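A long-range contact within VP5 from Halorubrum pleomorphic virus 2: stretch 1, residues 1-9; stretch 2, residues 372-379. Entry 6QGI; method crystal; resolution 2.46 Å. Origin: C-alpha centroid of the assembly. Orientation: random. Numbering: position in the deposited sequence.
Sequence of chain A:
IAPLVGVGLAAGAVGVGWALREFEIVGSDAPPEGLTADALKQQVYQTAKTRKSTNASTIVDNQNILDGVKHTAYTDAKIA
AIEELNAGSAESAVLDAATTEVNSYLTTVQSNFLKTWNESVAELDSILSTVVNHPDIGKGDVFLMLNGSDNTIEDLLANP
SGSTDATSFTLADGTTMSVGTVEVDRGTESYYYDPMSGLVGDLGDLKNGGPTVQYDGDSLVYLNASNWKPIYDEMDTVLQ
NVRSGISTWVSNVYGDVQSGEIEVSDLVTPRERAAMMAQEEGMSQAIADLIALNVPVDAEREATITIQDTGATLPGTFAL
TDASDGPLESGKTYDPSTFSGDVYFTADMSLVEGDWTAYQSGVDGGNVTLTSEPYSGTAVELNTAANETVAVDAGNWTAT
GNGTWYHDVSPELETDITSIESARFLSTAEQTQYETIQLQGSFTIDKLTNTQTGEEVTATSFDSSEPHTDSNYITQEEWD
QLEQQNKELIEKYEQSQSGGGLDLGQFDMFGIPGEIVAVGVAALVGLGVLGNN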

# COMPACT_ATOMS: atom_id res chain seq x y z
N ILE A 1 1.61 18.46 -10.75
CA ILE A 1 2.80 17.67 -10.42
C ILE A 1 2.47 16.16 -10.41
O ILE A 1 1.38 15.75 -9.98
CB ILE A 1 3.44 18.12 -9.07
CG1 ILE A 1 3.95 19.58 -9.12
CG2 ILE A 1 4.57 17.20 -8.66
CD1 ILE A 1 4.13 20.24 -7.71
N ALA A 2 3.43 15.34 -10.88
CA ALA A 2 3.35 13.88 -10.92
C ALA A 2 3.90 13.29 -9.61
O ALA A 2 4.95 13.75 -9.14
CB ALA A 2 4.12 13.35 -12.11
N PRO A 3 3.24 12.27 -9.00
CA PRO A 3 3.79 11.69 -7.76
C PRO A 3 5.10 10.92 -8.02
O PRO A 3 5.17 10.14 -8.97
CB PRO A 3 2.67 10.77 -7.26
CG PRO A 3 1.88 10.43 -8.47
CD PRO A 3 1.98 11.61 -9.40
N LEU A 4 6.14 11.21 -7.21
CA LEU A 4 7.49 10.61 -7.28
C LEU A 4 7.44 9.08 -7.22
O LEU A 4 8.07 8.43 -8.04
CB LEU A 4 8.35 11.17 -6.11
CG LEU A 4 9.77 10.60 -5.89
CD1 LEU A 4 10.70 10.94 -7.05
CD2 LEU A 4 10.36 11.10 -4.58
N VAL A 5 6.71 8.53 -6.24
CA VAL A 5 6.57 7.09 -6.05
C VAL A 5 5.79 6.48 -7.23
O VAL A 5 6.25 5.49 -7.81
CB VAL A 5 5.91 6.78 -4.68
CG1 VAL A 5 5.54 5.31 -4.55
CG2 VAL A 5 6.81 7.22 -3.53
N GLY A 6 4.65 7.08 -7.56
CA GLY A 6 3.77 6.61 -8.62
C GLY A 6 4.32 6.66 -10.03
O GLY A 6 4.11 5.71 -10.80
N VAL A 7 5.00 7.76 -10.40
CA VAL A 7 5.51 7.96 -11.75
C VAL A 7 7.03 7.76 -11.81
O VAL A 7 7.51 6.95 -12.62
CB VAL A 7 5.09 9.34 -12.33
CG1 VAL A 7 5.59 9.51 -13.77
CG2 VAL A 7 3.58 9.53 -12.26
N GLY A 8 7.77 8.51 -10.99
CA GLY A 8 9.23 8.47 -10.95
C GLY A 8 9.83 7.12 -10.63
O GLY A 8 10.80 6.71 -11.27
N LEU A 9 9.24 6.42 -9.66
CA LEU A 9 9.74 5.11 -9.24
C LEU A 9 8.89 3.97 -9.78
O LEU A 9 9.27 2.81 -9.60
CB LEU A 9 9.84 5.03 -7.70
CG LEU A 9 10.57 6.18 -6.98
CD1 LEU A 9 10.31 6.16 -5.49
CD2 LEU A 9 12.07 6.18 -7.28
N SER A 372 7.81 16.70 -19.92
CA SER A 372 7.16 15.79 -18.97
C SER A 372 7.04 16.45 -17.60
O SER A 372 7.89 17.26 -17.22
CB SER A 372 7.90 14.47 -18.85
OG SER A 372 7.84 13.72 -20.06
N GLU A 373 5.97 16.11 -16.87
CA GLU A 373 5.62 16.61 -15.55
C GLU A 373 6.74 16.31 -14.53
O GLU A 373 7.11 15.15 -14.38
CB GLU A 373 4.30 15.98 -15.08
CG GLU A 373 3.53 16.81 -14.05
CD GLU A 373 2.04 16.54 -13.97
OE1 GLU A 373 1.59 15.47 -14.45
OE2 GLU A 373 1.32 17.40 -13.42
N PRO A 374 7.28 17.34 -13.82
CA PRO A 374 8.31 17.05 -12.81
C PRO A 374 7.71 16.30 -11.61
O PRO A 374 6.51 16.41 -11.35
CB PRO A 374 8.84 18.43 -12.43
CG PRO A 374 7.73 19.37 -12.74
CD PRO A 374 6.94 18.78 -13.87
N TYR A 375 8.53 15.52 -10.92
CA TYR A 375 8.07 14.69 -9.81
C TYR A 375 7.91 15.49 -8.52
O TYR A 375 8.63 16.46 -8.31
CB TYR A 375 9.01 13.50 -9.59
CG TYR A 375 9.31 12.71 -10.84
CD1 TYR A 375 8.28 12.29 -11.69
CD2 TYR A 375 10.61 12.36 -11.17
CE1 TYR A 375 8.55 11.56 -12.85
CE2 TYR A 375 10.89 11.61 -12.32
CZ TYR A 375 9.86 11.22 -13.16
OH TYR A 375 10.13 10.50 -14.29
N SER A 376 6.95 15.06 -7.66
CA SER A 376 6.67 15.71 -6.37
C SER A 376 7.84 15.54 -5.41
O SER A 376 8.47 14.48 -5.37
CB SER A 376 5.39 15.15 -5.75
OG SER A 376 5.47 13.75 -5.54
N GLY A 377 8.12 16.61 -4.67
CA GLY A 377 9.21 16.65 -3.71
C GLY A 377 10.60 16.67 -4.33
O GLY A 377 11.59 16.49 -3.62
N THR A 378 10.68 16.86 -5.67
CA THR A 378 11.94 16.92 -6.41
C THR A 378 12.08 18.28 -7.11
O THR A 378 11.16 19.10 -7.09
CB THR A 378 12.09 15.74 -7.42
OG1 THR A 378 11.22 15.91 -8.53
CG2 THR A 378 11.91 14.37 -6.78
N ALA A 379 13.26 18.52 -7.70
CA ALA A 379 13.62 19.73 -8.45
C ALA A 379 14.43 19.35 -9.68
O ALA A 379 15.29 18.47 -9.59
CB ALA A 379 14.42 20.68 -7.57

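The most unusual feature of this contact is a glycine lying against the face of a tyrosine ring. The CA of G8 sits 3.7 Å from the centroid of the Y375 ring, only 15° off the ring normal, so that a backbone CH group rather than a side chain meets the pi cloud. The approach depends on there being little bulk at position 8: an ideal CB there would point toward the other stretch, lie a tight 3.3 Å from Y375 CD2, and clash with L4 O of its own stretch at 2.7 Å. A glycine can thus act as a packing surface in its own right, because a bare CA allows a backbone to approach an aromatic face closely.

The contact as a whole illustrates how a chain end can be tied down far from its place in sequence, here across at least 367 residues. Its first anchor is electrostatic. The nitrogen of I1, at the start of the chain, forms a salt bridge with E373, with I1 N 2.9 Å from E373 OE2, and the pair is also hydrogen bonded. Although the CA-to-CB bond of I1 points away overall, its CG2 still reaches back to lie 3.4 Å from S376 N.

Backbone pairing then takes over. A2 and Y375 form a single beta bridge, their CA atoms 4.9 Å apart. A2 uses both of its polar backbone atoms: A2 N donates to P374 O at 3.3 Å with a favourable angle of 159°, while A2 O accepts from S376 N at 2.8 Å, a shorter but more bent bond at 140°. The same carbonyl receives a CA-H...O contact, with Y375 CA 3.3 Å from A2 O. The side chain of A2 points toward the partner stretch, and its CB packs at the edge of the tyrosine ring, 4.3 Å from Y375 CD1.

Two residues farther along stretch 1, a side chain replaces the backbone as acceptor. L4 N donates to the hydroxyl of S376, the distance from L4 N to S376 OG being 3.1 Å and the angle 160°. The p rotamer of S376 places its oxygen to receive this bond. Within stretch 1, V7 N bonds to P3 O at 2.8 Å and L9 N to L4 O at 2.8 Å, the latter spanning a wider pi-type turn.

More apolar groups pack against Y375. L4 CD1 packs 4.0 Å from Y375 CB and 3.6 Å from T378 CG2, while V7 CG1 approaches Y375 CE1 at 3.7 Å. Within stretch 2, Y375 to T378 forms a type II turn. Its backbone bond, T378 N to Y375 O, is weak at 3.4 Å, but T378 OG1 donates to the same Y375 O at 2.7 Å. G377 supplies the positive phi of 71°, a value that favours glycine. The contact as a whole buries 500 Å², summed over both stretches.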